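Local coordinates for protein DNA ligase (Alteromonas mediterranea, PDB 6GDR) that probably seals nicks in DNA through an adenylated intermediate, as a minimal Lig E-type, ATP-dependent DNA ligase, at residues D[189-194]-D[207-212]; D[36-41]-D[79-84]. All coordinates share one frame; numbering follows the deposited sequence.

Interaction 1 of 2, residues D[189-194]-D[207-212]; sequences GLMLHH and LIKVKQ. Unlike the reference sequence in segment 207-212: Ile208 (reference Leu). With AMP (adenosine monophosphate), chain G.
Over one face of the His193 imidazole sits a methyl of Leu207, CD1, 4.1 Å from the ring centroid and displaced toward the rim, a CH-pi contact. Two conformers of the histidine are modelled, so this pairing is less certain than the rest; the ring also stacks with Phe142. The other flat group is the adenine of AMP, which lies against Met191. CG of Met191 lies over one face of the base; bends at chi2 and chi3 (-66° and -69°) carry SD back from it and fold CE round onto the same face. Met191 CG is 3.5 Å from AMP N1, and Met191 CE also reaches Leu207 CD1 at 4.0 Å. The unbranched, flexible chain suits the place because it can fold to lay two carbons along the base.

Behind these groups, strands 189-194 and 207-210 pair antiparallel. Leu190 with Val210 and Leu192 with Ile208 are hydrogen-bonded pairs; the shortest bond runs from Ile208 N to Leu192 O, 2.7 Å. Their apolar side chains share the face turned to helix 172-184, where Leu192 CD1 meets Val210 CG2 at 4.0 Å, Leu192 packs on Leu175 and Val210 on Leu179. On the nucleotide face Lys209 leaves with CG anti to its backbone N (chi1 172°), and Lys209 NZ donates to AMP O2P over 2.6 Å. The segments correspond to motifs IV and V of the nucleotidyltransferases. Strand alternation thus sends oily side chains to the helix and a thioether and an amine to AMP, the amine probably offsetting phosphate charge.

Interaction 2 of 2, residues D[36-41]-D[79-84]; sequences DGIRAR and GQFERT. With AMP (adenosine monophosphate), chain G; nucleotides of chain B.
Phe81 and Asp36 meet with their flat groups nearly parallel, ring and carboxylate planes 6° apart. Phe81 CG is anti to the backbone N (chi1 168°), which carries the ring out from the helix start, past Asp36 and on to the DNA. Asp36 OD1 is 3.5 Å from Phe81 CD2, and OD2 lies near the phenylalanine CB. At the ring edge, in its plane, Gly37 O approaches Phe81 CE2 to 3.6 Å, a fitting place for a carbonyl because aromatic hydrogens carry partial positive charge. Ile38 CD1 touches the same Phe81 CE2 at 3.8 Å and also rests on the sugar of DC9 of chain B. Phe81 CZ, the ring tip, is 3.2 Å from O4' of DC10 of chain B.

Farther out, Arg282 forms a salt bridge with Asp36 OD2 and a cation-pi contact with Phe81. A water accepts from Gln80 N, at the N-cap of helix 81-89, and donates to Asp36 O. Arg39 N donates to OP1 of DC10 of chain B (2.8 Å, 169° at the hydrogen), while Arg39 CG lies 3.2 Å from AMP O2'. An alanine in place of Phe81 would probably deprive the DC10 sugar and the Arg282 guanidinium of their aromatic partner and open a gap beside Ile38. The Asp-Gly pair belongs to the KxDG motif of ligases; its sugar and phosphate contacts would probably not depend on the base, though Phe81 also packs on a guanine and nears O2 of DC9 of chain B.

Both contacts are buried, and both touch AMP, yet they hold different parts of the nucleotidyltransferase domain. Interaction 1 joins neighbouring strands within the four-stranded sheet, by a regular backbone ladder with apolar packing behind it. Interaction 2 sets the start of helix 81-89 against the loop residues Asp36 and Gly37 and the beginning of strand 38-42, in the five-stranded sheet that also holds strand 70-75. No direct hydrogen bond joins its segments; a water bridges the two backbones, and side-chain packing does the rest, beside the DNA. Their centres are about 17 Å apart and their nearest atoms about 7 Å, with the nucleotide between: 189-194 and 207-212 serve base and phosphate, 36-41 the ribose. Interaction 2 engages the DNA backbone more closely.

Interaction 1 of 2, residues D[189-194]-D[207-212]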
# COMPACT_ATOMS: atom_id res chain seq x y z
N GLY D 189 -7.36 -3.63 1.03
CA GLY D 189 -8.07 -3.23 -0.17
C GLY D 189 -7.86 -4.25 -1.28
O GLY D 189 -7.47 -5.39 -1.03
N LEU D 190 -8.12 -3.81 -2.50
CA LEU D 190 -8.02 -4.66 -3.68
C LEU D 190 -7.10 -4.02 -4.71
O LEU D 190 -6.89 -2.80 -4.73
CB LEU D 190 -9.40 -4.91 -4.31
CG LEU D 190 -10.43 -5.63 -3.45
CD1 LEU D 190 -11.75 -5.78 -4.21
CD2 LEU D 190 -9.92 -6.99 -3.00
N MET D 191 -6.54 -4.87 -5.56
CA MET D 191 -5.71 -4.45 -6.68
C MET D 191 -6.25 -5.08 -7.95
O MET D 191 -6.65 -6.25 -7.96
CB MET D 191 -4.24 -4.86 -6.47
CG MET D 191 -3.60 -4.22 -5.25
SD MET D 191 -3.41 -2.44 -5.38
CE MET D 191 -2.16 -2.31 -6.66
N LEU D 192 -6.26 -4.30 -9.03
CA LEU D 192 -6.75 -4.74 -10.32
C LEU D 192 -5.63 -4.59 -11.34
O LEU D 192 -5.14 -3.48 -11.57
CB LEU D 192 -7.97 -3.93 -10.76
CG LEU D 192 -9.08 -3.77 -9.71
CD1 LEU D 192 -10.17 -2.85 -10.23
CD2 LEU D 192 -9.66 -5.12 -9.35
N HIS D 193 -5.22 -5.71 -11.93
CA HIS D 193 -4.15 -5.73 -12.92
C HIS D 193 -4.70 -6.29 -14.22
O HIS D 193 -5.17 -7.43 -14.26
CB HIS D 193 -2.96 -6.55 -12.43
CG HIS D 193 -1.65 -6.15 -13.05
ND1 HIS D 193 -0.44 -6.39 -12.44
CD2 HIS D 193 -1.37 -5.53 -14.22
CE1 HIS D 193 0.53 -5.93 -13.20
NE2 HIS D 193 -0.00 -5.40 -14.29
N HIS D 194 -4.65 -5.49 -15.28
CA HIS D 194 -5.20 -5.90 -16.56
C HIS D 194 -4.45 -7.12 -17.10
O HIS D 194 -3.22 -7.16 -17.08
CB HIS D 194 -5.12 -4.75 -17.56
CG HIS D 194 -6.17 -4.80 -18.63
ND1 HIS D 194 -5.90 -5.20 -19.92
CD2 HIS D 194 -7.49 -4.50 -18.60
CE1 HIS D 194 -7.01 -5.14 -20.64
NE2 HIS D 194 -7.99 -4.72 -19.86
N LEU D 207 -3.24 -0.94 -14.07
CA LEU D 207 -3.02 -1.38 -12.69
C LEU D 207 -3.72 -0.39 -11.77
O LEU D 207 -3.23 0.72 -11.56
CB LEU D 207 -1.52 -1.46 -12.36
CG LEU D 207 -1.15 -1.82 -10.93
CD1 LEU D 207 -1.70 -3.18 -10.54
CD2 LEU D 207 0.36 -1.78 -10.75
N ILE D 208 -4.86 -0.80 -11.21
CA ILE D 208 -5.73 0.10 -10.46
C ILE D 208 -5.73 -0.31 -8.99
O ILE D 208 -5.55 -1.48 -8.64
CB ILE D 208 -7.16 0.10 -11.05
CG1 ILE D 208 -7.15 0.80 -12.42
CG2 ILE D 208 -8.14 0.81 -10.13
CD1 ILE D 208 -8.11 0.21 -13.41
N LYS D 209 -5.94 0.69 -8.14
CA LYS D 209 -5.86 0.56 -6.69
C LYS D 209 -7.22 0.89 -6.09
O LYS D 209 -7.81 1.92 -6.44
CB LYS D 209 -4.77 1.49 -6.16
CG LYS D 209 -4.66 1.64 -4.65
CD LYS D 209 -4.04 2.99 -4.30
CE LYS D 209 -2.73 3.24 -5.06
NZ LYS D 209 -2.20 4.61 -4.81
N VAL D 210 -7.70 0.04 -5.20
CA VAL D 210 -9.04 0.17 -4.63
C VAL D 210 -8.93 0.09 -3.11
O VAL D 210 -8.49 -0.93 -2.57
CB VAL D 210 -10.00 -0.91 -5.16
CG1 VAL D 210 -11.44 -0.52 -4.87
CG2 VAL D 210 -9.80 -1.12 -6.66
N LYS D 211 -9.35 1.16 -2.43
CA LYS D 211 -9.31 1.23 -0.98
C LYS D 211 -10.55 1.95 -0.48
O LYS D 211 -11.07 2.86 -1.15
CB LYS D 211 -8.05 1.95 -0.47
CG LYS D 211 -6.76 1.17 -0.67
CD LYS D 211 -5.54 2.09 -0.66
CE LYS D 211 -5.35 2.79 0.68
NZ LYS D 211 -5.05 1.84 1.79
N GLN D 212 -11.03 1.55 0.69
CA GLN D 212 -12.15 2.22 1.32
C GLN D 212 -11.66 3.30 2.28
O GLN D 212 -10.52 3.29 2.74
CB GLN D 212 -13.04 1.23 2.08
CG GLN D 212 -13.92 0.38 1.20
CD GLN D 212 -14.96 -0.43 1.96
OE1 GLN D 212 -15.82 -1.07 1.35
NE2 GLN D 212 -14.90 -0.40 3.29
P AMP G . 0.33 2.52 -2.75
O1P AMP G . 0.02 1.44 -1.74
O2P AMP G . -0.69 3.61 -2.99
O5' AMP G . 0.65 1.81 -4.16
C5' AMP G . 0.38 0.42 -4.31
C4' AMP G . 1.46 -0.40 -3.61
O4' AMP G . 0.87 -1.53 -2.95
C3' AMP G . 2.54 -0.94 -4.54
O3' AMP G . 3.78 -0.27 -4.28
C2' AMP G . 2.64 -2.42 -4.25
O2' AMP G . 3.98 -2.80 -3.94
C1' AMP G . 1.74 -2.66 -3.04
N9 AMP G . 0.92 -3.90 -3.06
C8 AMP G . 0.56 -4.55 -1.94
N7 AMP G . -0.18 -5.65 -2.22
C5 AMP G . -0.31 -5.71 -3.55
C6 AMP G . -0.98 -6.62 -4.51
N6 AMP G . -1.67 -7.70 -4.06
N1 AMP G . -0.88 -6.35 -5.82
C2 AMP G . -0.20 -5.28 -6.27
N3 AMP G . 0.43 -4.41 -5.46
C4 AMP G . 0.42 -4.56 -4.11

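Interaction 2 of 2, residues D[36-41]-D[79-84]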
# COMPACT_ATOMS: atom_id res chain seq x y z
N ASP D 36 -1.00 -5.23 3.05
CA ASP D 36 -0.39 -4.10 3.74
C ASP D 36 0.96 -4.54 4.31
O ASP D 36 1.12 -4.79 5.50
CB ASP D 36 -1.32 -3.59 4.84
CG ASP D 36 -0.87 -2.27 5.42
OD1 ASP D 36 0.04 -1.64 4.85
OD2 ASP D 36 -1.44 -1.85 6.46
N GLY D 37 1.94 -4.62 3.42
CA GLY D 37 3.28 -5.03 3.77
C GLY D 37 4.31 -4.02 3.31
O GLY D 37 4.06 -2.81 3.26
N ILE D 38 5.49 -4.53 2.97
CA ILE D 38 6.60 -3.72 2.46
C ILE D 38 6.91 -4.20 1.05
O ILE D 38 7.12 -5.39 0.83
CB ILE D 38 7.85 -3.84 3.36
CG1 ILE D 38 7.55 -3.36 4.78
CG2 ILE D 38 9.01 -3.04 2.75
CD1 ILE D 38 7.26 -1.88 4.91
N ARG D 39 6.94 -3.26 0.11
CA ARG D 39 7.31 -3.59 -1.26
C ARG D 39 8.79 -3.92 -1.33
O ARG D 39 9.62 -3.25 -0.71
CB ARG D 39 6.98 -2.44 -2.20
CG ARG D 39 7.14 -2.79 -3.68
CD ARG D 39 7.05 -1.56 -4.56
NE ARG D 39 6.53 -1.87 -5.89
CZ ARG D 39 7.25 -2.43 -6.86
NH1 ARG D 39 8.52 -2.74 -6.67
NH2 ARG D 39 6.68 -2.67 -8.03
N ALA D 40 9.12 -4.96 -2.10
CA ALA D 40 10.51 -5.38 -2.23
C ALA D 40 10.72 -5.97 -3.62
O ALA D 40 9.89 -6.73 -4.12
CB ALA D 40 10.88 -6.41 -1.17
N ARG D 41 11.84 -5.60 -4.24
CA ARG D 41 12.25 -6.16 -5.52
C ARG D 41 13.34 -7.19 -5.30
O ARG D 41 14.33 -6.92 -4.61
CB ARG D 41 12.74 -5.05 -6.46
CG ARG D 41 13.60 -5.56 -7.61
CD ARG D 41 13.68 -4.55 -8.73
NE ARG D 41 12.40 -4.41 -9.43
CZ ARG D 41 12.15 -3.50 -10.36
NH1 ARG D 41 13.08 -2.64 -10.73
NH2 ARG D 41 10.95 -3.46 -10.94
N GLY D 79 -3.37 -6.63 9.03
CA GLY D 79 -3.22 -5.82 10.21
C GLY D 79 -1.89 -5.96 10.92
O GLY D 79 -1.81 -5.69 12.12
N GLN D 80 -0.84 -6.37 10.21
CA GLN D 80 0.48 -6.59 10.80
C GLN D 80 1.54 -5.71 10.14
O GLN D 80 2.70 -6.11 10.01
CB GLN D 80 0.87 -8.06 10.69
CG GLN D 80 -0.16 -9.03 11.25
CD GLN D 80 -0.39 -8.83 12.73
OE1 GLN D 80 0.55 -8.69 13.51
NE2 GLN D 80 -1.66 -8.80 13.13
N PHE D 81 1.17 -4.50 9.73
CA PHE D 81 2.11 -3.65 8.99
C PHE D 81 3.21 -3.13 9.90
O PHE D 81 4.40 -3.31 9.62
CB PHE D 81 1.38 -2.49 8.33
CG PHE D 81 2.30 -1.43 7.81
CD1 PHE D 81 2.45 -0.23 8.48
CD2 PHE D 81 3.05 -1.65 6.66
CE1 PHE D 81 3.32 0.74 8.00
CE2 PHE D 81 3.92 -0.69 6.19
CZ PHE D 81 4.05 0.51 6.86
N GLU D 82 2.84 -2.44 10.98
CA GLU D 82 3.84 -1.86 11.87
C GLU D 82 4.88 -2.90 12.28
O GLU D 82 6.09 -2.65 12.22
CB GLU D 82 3.17 -1.26 13.11
CG GLU D 82 2.35 -0.00 12.83
CD GLU D 82 0.86 -0.29 12.72
OE1 GLU D 82 0.50 -1.42 12.33
OE2 GLU D 82 0.06 0.62 13.02
N ARG D 83 4.41 -4.08 12.70
CA ARG D 83 5.34 -5.14 13.08
C ARG D 83 6.16 -5.61 11.88
O ARG D 83 7.37 -5.84 12.00
CB ARG D 83 4.55 -6.31 13.69
CG ARG D 83 5.37 -7.57 13.92
CD ARG D 83 4.70 -8.47 14.94
NE ARG D 83 4.85 -9.88 14.62
CZ ARG D 83 3.97 -10.61 13.94
NH1 ARG D 83 2.85 -10.08 13.50
NH2 ARG D 83 4.23 -11.90 13.71
N THR D 84 5.52 -5.74 10.71
CA THR D 84 6.24 -6.16 9.52
C THR D 84 7.33 -5.15 9.16
O THR D 84 8.47 -5.53 8.86
CB THR D 84 5.27 -6.33 8.35
OG1 THR D 84 4.30 -7.33 8.66
CG2 THR D 84 6.02 -6.73 7.08
P AMP G . 0.33 2.52 -2.75
O1P AMP G . 0.02 1.44 -1.74
O2P AMP G . -0.69 3.61 -2.99
O5' AMP G . 0.65 1.81 -4.16
C5' AMP G . 0.38 0.42 -4.31
C4' AMP G . 1.46 -0.40 -3.61
O4' AMP G . 0.87 -1.53 -2.95
C3' AMP G . 2.54 -0.94 -4.54
O3' AMP G . 3.78 -0.27 -4.28
C2' AMP G . 2.64 -2.42 -4.25
O2' AMP G . 3.98 -2.80 -3.94
C1' AMP G . 1.74 -2.66 -3.04
N9 AMP G . 0.92 -3.90 -3.06
C8 AMP G . 0.56 -4.55 -1.94
N7 AMP G . -0.18 -5.65 -2.22
C5 AMP G . -0.31 -5.71 -3.55
C6 AMP G . -0.98 -6.62 -4.51
N6 AMP G . -1.67 -7.70 -4.06
N1 AMP G . -0.88 -6.35 -5.82
C2 AMP G . -0.20 -5.28 -6.27
N3 AMP G . 0.43 -4.41 -5.46
C4 AMP G . 0.42 -4.56 -4.11
P DC B 10 6.60 0.77 1.05
OP1 DC B 10 6.40 -0.57 0.45
OP2 DC B 10 7.17 1.86 0.24
O5' DC B 10 5.21 1.26 1.67
C5' DC B 10 4.50 0.40 2.55
C4' DC B 10 3.46 1.16 3.35
O4' DC B 10 4.10 2.18 4.16
C3' DC B 10 2.43 1.91 2.54
O3' DC B 10 1.40 1.05 2.08
C2' DC B 10 1.93 2.94 3.54
C1' DC B 10 3.17 3.24 4.39
N1 DC B 10 3.83 4.54 4.05
C2 DC B 10 3.45 5.70 4.72
O2 DC B 10 2.59 5.63 5.61
N3 DC B 10 4.04 6.87 4.39
C4 DC B 10 4.97 6.91 3.43
N4 DC B 10 5.52 8.09 3.14
C5 DC B 10 5.36 5.73 2.73
C6 DC B 10 4.77 4.58 3.06
P DC B 9 11.81 3.75 1.13
OP1 DC B 9 12.21 2.78 0.05
OP2 DC B 9 11.05 4.92 0.57
O5' DC B 9 10.99 3.04 2.26
C5' DC B 9 10.40 1.79 1.99
C4' DC B 9 9.60 1.34 3.21
O4' DC B 9 9.89 2.05 4.24
C3' DC B 9 8.07 1.62 2.95
O3' DC B 9 7.53 0.57 2.34
C2' DC B 9 7.50 1.83 4.36
C1' DC B 9 8.49 2.42 5.01
N1 DC B 9 8.31 3.80 5.02
C2 DC B 9 7.49 4.42 6.06
O2 DC B 9 6.97 3.73 6.91
N3 DC B 9 7.30 5.87 6.07
C4 DC B 9 7.90 6.69 5.08
N4 DC B 9 7.70 8.09 5.12
C5 DC B 9 8.73 6.07 4.03
C6 DC B 9 8.92 4.62 4.02
O HOH W 1 0.21 -6.67 7.52